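Local atomic coordinates of putative cytosolic protein (Geobacillus zalihae, PDB entry 6AHX), a protein that probably acts as a copper-sensing transcriptional repressor that controls a copper-responsive operon, as in other members of the CsoR family. Residues A[17-25]-A[66-74]. Residues are numbered along the deposited sequence; the frame is centred on the assembly and turned at random.
Sequences KYRKQVINR and VIFADHMES
Asp70 OD2 takes two N-H groups from Arg19 in a salt bridge, at the place where the start of helix 20-41 meets the end of helix 46-70. Arg19 NE lies 2.9 Å from Asp70 OD2 and approaches from above the carboxylate plane; the second bond, from Arg19 NH2, is weak, and the two flat groups stand 72° apart. An arginine suits this place because its chain, bent at chi3, can turn NE and NH2 together to the same oxygen. A water also donates to Asp70 OD2 (2.8 Å), accepts from the backbone N of Arg19 and bonds His71 NE2 at 3.0 Å in the plane of the imidazole, so it ties the N-cap residue of one helix to the residue that follows the other. Replacing Asp70 with an alanine would probably leave the Arg19 guanidinium without its countercharge and the water short of one partner, freeing both to shift.

Beside this polar cluster, Tyr18 turns its ring edge to a face of His71 in a T-shaped pair, centroids 4.6 Å apart. Its CG lies anti to the carbonyl carbon (chi1 -65°), which sends the ring toward His71 and OH on to the carbonyl of Arg44 of the second subunit. Ile67 CG2 meets Tyr18 CE1 obliquely. Four residues further on, beta-branched Val22 offers two methyls: CG1 rests 3.8 Å from Ile67 CG1, while CG2 packs against Val66 CG1.

Segments 20-25 and 66-70 run nearly antiparallel (160°). Together these contacts join the helix ends remote from the linking turn of an antiparallel hairpin. CsoR repressors bind copper through a histidine and cysteines from two subunits; His71, one turn beyond Ile67, which packs on Cys46 of the second subunit, is placed consistently with such a site.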
loop_
_atom_site.group_PDB
_atom_site.type_symbol
_atom_site.label_atom_id
_atom_site.label_comp_id
_atom_site.label_asym_id
_atom_site.label_seq_id
_atom_site.Cartn_x
_atom_site.Cartn_y
_atom_site.Cartn_z
ATOM N N LYS A 17 -10.302 8.486 -18.296
ATOM C CA LYS A 17 -9.183 7.509 -18.648
ATOM C C LYS A 17 -9.175 6.266 -17.771
ATOM O O LYS A 17 -9.218 5.190 -18.309
ATOM C CB LYS A 17 -7.801 8.149 -18.623
ATOM C CG LYS A 17 -6.699 7.190 -19.027
ATOM C CD LYS A 17 -5.505 7.926 -19.630
ATOM C CE LYS A 17 -4.197 7.189 -19.361
ATOM N NZ LYS A 17 -3.958 5.886 -20.053
ATOM N N TYR A 18 -9.119 6.388 -16.444
ATOM C CA TYR A 18 -9.213 5.189 -15.575
ATOM C C TYR A 18 -10.609 5.064 -15.048
ATOM O O TYR A 18 -11.227 6.063 -14.669
ATOM C CB TYR A 18 -8.177 5.215 -14.417
ATOM C CG TYR A 18 -6.778 5.153 -14.950
ATOM C CD1 TYR A 18 -6.251 3.974 -15.397
ATOM C CD2 TYR A 18 -6.012 6.288 -15.071
ATOM C CE1 TYR A 18 -4.973 3.926 -15.910
ATOM C CE2 TYR A 18 -4.726 6.262 -15.591
ATOM C CZ TYR A 18 -4.223 5.093 -16.019
ATOM O OH TYR A 18 -2.994 5.055 -16.573
ATOM N N ARG A 19 -11.115 3.844 -14.978
ATOM C CA ARG A 19 -12.441 3.666 -14.400
ATOM C C ARG A 19 -12.494 4.153 -12.970
ATOM O O ARG A 19 -11.526 4.010 -12.209
ATOM C CB ARG A 19 -12.907 2.234 -14.513
ATOM C CG ARG A 19 -13.357 1.923 -15.956
ATOM C CD ARG A 19 -13.867 0.493 -16.194
ATOM N NE ARG A 19 -12.909 -0.510 -15.703
ATOM C CZ ARG A 19 -12.907 -1.075 -14.493
ATOM N NH1 ARG A 19 -13.847 -0.789 -13.594
ATOM N NH2 ARG A 19 -11.949 -1.953 -14.179
ATOM N N LYS A 20 -13.611 4.789 -12.627
ATOM C CA LYS A 20 -13.874 5.227 -11.250
ATOM C C LYS A 20 -13.584 4.160 -10.179
ATOM O O LYS A 20 -13.038 4.468 -9.133
ATOM C CB LYS A 20 -15.306 5.776 -11.111
ATOM C CG LYS A 20 -15.343 7.234 -10.634
ATOM C CD LYS A 20 -14.550 8.223 -11.544
ATOM C CE LYS A 20 -15.374 9.428 -12.046
ATOM N NZ LYS A 20 -16.246 10.083 -11.012
ATOM N N GLN A 21 -13.915 2.919 -10.465
ATOM C CA GLN A 21 -13.581 1.819 -9.573
ATOM C C GLN A 21 -12.101 1.687 -9.255
ATOM O O GLN A 21 -11.782 1.366 -8.121
ATOM C CB GLN A 21 -14.130 0.501 -10.087
ATOM C CG GLN A 21 -15.584 0.330 -9.665
ATOM C CD GLN A 21 -16.437 -0.497 -10.618
ATOM O OE1 GLN A 21 -15.935 -1.148 -11.546
ATOM N NE2 GLN A 21 -17.755 -0.468 -10.385
ATOM N N VAL A 22 -11.230 1.945 -10.237
ATOM C CA VAL A 22 -9.764 2.028 -10.006
ATOM C C VAL A 22 -9.399 3.150 -9.033
ATOM O O VAL A 22 -8.685 2.933 -8.087
ATOM C CB VAL A 22 -8.974 2.238 -11.294
ATOM C CG1 VAL A 22 -7.541 2.596 -10.981
ATOM C CG2 VAL A 22 -9.020 0.967 -12.150
ATOM N N ILE A 23 -9.917 4.329 -9.274
ATOM C CA ILE A 23 -9.609 5.448 -8.427
ATOM C C ILE A 23 -10.088 5.180 -6.995
ATOM O O ILE A 23 -9.361 5.442 -5.994
ATOM C CB ILE A 23 -10.164 6.773 -9.037
ATOM C CG1 ILE A 23 -9.326 7.180 -10.268
ATOM C CG2 ILE A 23 -10.035 7.934 -8.051
ATOM C CD1 ILE A 23 -10.002 7.050 -11.598
ATOM N N ASN A 24 -11.301 4.645 -6.906
ATOM C CA ASN A 24 -11.901 4.344 -5.615
ATOM C C ASN A 24 -11.150 3.271 -4.829
ATOM O O ASN A 24 -10.963 3.450 -3.628
ATOM C CB ASN A 24 -13.380 3.940 -5.774
ATOM C CG ASN A 24 -14.248 5.122 -6.210
ATOM O OD1 ASN A 24 -13.799 6.305 -6.255
ATOM N ND2 ASN A 24 -15.499 4.821 -6.538
ATOM N N ARG A 25 -10.729 2.202 -5.511
ATOM C CA ARG A 25 -9.903 1.174 -4.875
ATOM C C ARG A 25 -8.626 1.810 -4.290
ATOM O O ARG A 25 -8.284 1.576 -3.123
ATOM C CB ARG A 25 -9.571 0.039 -5.826
ATOM C CG ARG A 25 -9.896 -1.324 -5.204
ATOM C CD ARG A 25 -9.111 -1.886 -3.960
ATOM N NE ARG A 25 -8.855 -3.301 -4.371
ATOM C CZ ARG A 25 -9.039 -4.460 -3.697
ATOM N NH1 ARG A 25 -9.345 -4.535 -2.412
ATOM N NH2 ARG A 25 -8.817 -5.611 -4.337
ATOM N N VAL A 66 -6.059 -5.076 -12.658
ATOM C CA VAL A 66 -7.223 -4.434 -13.254
ATOM C C VAL A 66 -6.796 -3.334 -14.232
ATOM O O VAL A 66 -7.387 -3.180 -15.320
ATOM C CB VAL A 66 -8.124 -3.824 -12.159
ATOM C CG1 VAL A 66 -9.191 -2.871 -12.698
ATOM C CG2 VAL A 66 -8.755 -4.911 -11.347
ATOM N N ILE A 67 -5.830 -2.529 -13.821
ATOM C CA ILE A 67 -5.357 -1.444 -14.644
ATOM C C ILE A 67 -4.665 -2.002 -15.873
ATOM O O ILE A 67 -4.891 -1.535 -16.977
ATOM C CB ILE A 67 -4.355 -0.554 -13.862
ATOM C CG1 ILE A 67 -5.078 0.233 -12.718
ATOM C CG2 ILE A 67 -3.526 0.399 -14.789
ATOM C CD1 ILE A 67 -4.072 0.879 -11.749
ATOM N N PHE A 68 -3.788 -2.964 -15.665
ATOM C CA PHE A 68 -3.159 -3.648 -16.782
ATOM C C PHE A 68 -4.180 -4.255 -17.795
ATOM O O PHE A 68 -4.021 -4.096 -18.998
ATOM C CB PHE A 68 -2.152 -4.704 -16.293
ATOM C CG PHE A 68 -1.197 -5.157 -17.365
ATOM C CD1 PHE A 68 -0.054 -4.467 -17.639
ATOM C CD2 PHE A 68 -1.462 -6.261 -18.117
ATOM C CE1 PHE A 68 0.831 -4.891 -18.640
ATOM C CE2 PHE A 68 -0.581 -6.703 -19.101
ATOM C CZ PHE A 68 0.552 -6.002 -19.376
ATOM N N ALA A 69 -5.222 -4.922 -17.320
ATOM C CA ALA A 69 -6.299 -5.365 -18.196
ATOM C C ALA A 69 -7.018 -4.252 -18.955
ATOM O O ALA A 69 -7.189 -4.317 -20.162
ATOM C CB ALA A 69 -7.304 -6.187 -17.423
ATOM N N ASP A 70 -7.444 -3.233 -18.260
ATOM C CA ASP A 70 -8.074 -2.088 -18.920
ATOM C C ASP A 70 -7.247 -1.276 -19.921
ATOM O O ASP A 70 -7.814 -0.647 -20.797
ATOM C CB ASP A 70 -8.564 -1.106 -17.870
ATOM C CG ASP A 70 -9.657 -1.655 -17.015
ATOM O OD1 ASP A 70 -10.093 -2.789 -17.250
ATOM O OD2 ASP A 70 -10.046 -0.911 -16.064
ATOM N N HIS A 71 -5.929 -1.219 -19.740
ATOM C CA HIS A 71 -5.056 -0.340 -20.501
ATOM C C HIS A 71 -3.878 -1.100 -21.050
ATOM O O HIS A 71 -2.833 -0.539 -21.256
ATOM C CB HIS A 71 -4.612 0.853 -19.625
ATOM C CG HIS A 71 -5.768 1.645 -19.100
ATOM N ND1 HIS A 71 -6.389 2.618 -19.852
ATOM C CD2 HIS A 71 -6.485 1.545 -17.951
ATOM C CE1 HIS A 71 -7.435 3.093 -19.193
ATOM N NE2 HIS A 71 -7.526 2.447 -18.044
ATOM N N MET A 72 -4.047 -2.373 -21.342
ATOM C CA MET A 72 -2.940 -3.242 -21.752
ATOM C C MET A 72 -2.049 -2.635 -22.829
ATOM O O MET A 72 -0.815 -2.722 -22.767
ATOM C CB MET A 72 -3.481 -4.615 -22.186
ATOM C CG MET A 72 -2.390 -5.580 -22.540
ATOM S SD MET A 72 -2.792 -7.288 -22.850
ATOM C CE MET A 72 -3.512 -7.804 -21.285
ATOM N N GLU A 73 -2.670 -2.037 -23.838
ATOM C CA GLU A 73 -1.934 -1.533 -24.964
ATOM C C GLU A 73 -0.846 -0.530 -24.519
ATOM O O GLU A 73 0.275 -0.596 -24.973
ATOM C CB GLU A 73 -2.868 -0.829 -25.937
ATOM C CG GLU A 73 -2.148 -0.463 -27.223
ATOM C CD GLU A 73 -2.920 0.511 -28.057
ATOM O OE1 GLU A 73 -4.120 0.339 -28.269
ATOM O OE2 GLU A 73 -2.319 1.429 -28.530
ATOM N N SER A 74 -1.254 0.401 -23.672
ATOM C CA SER A 74 -0.398 1.457 -23.117
ATOM C C SER A 74 0.402 1.065 -21.870
ATOM O O SER A 74 1.401 1.672 -21.615
ATOM C CB SER A 74 -1.224 2.716 -22.836
ATOM O OG SER A 74 -2.084 2.468 -21.773
HETATM O O HOH W 1 -9.499 1.824 -15.809
#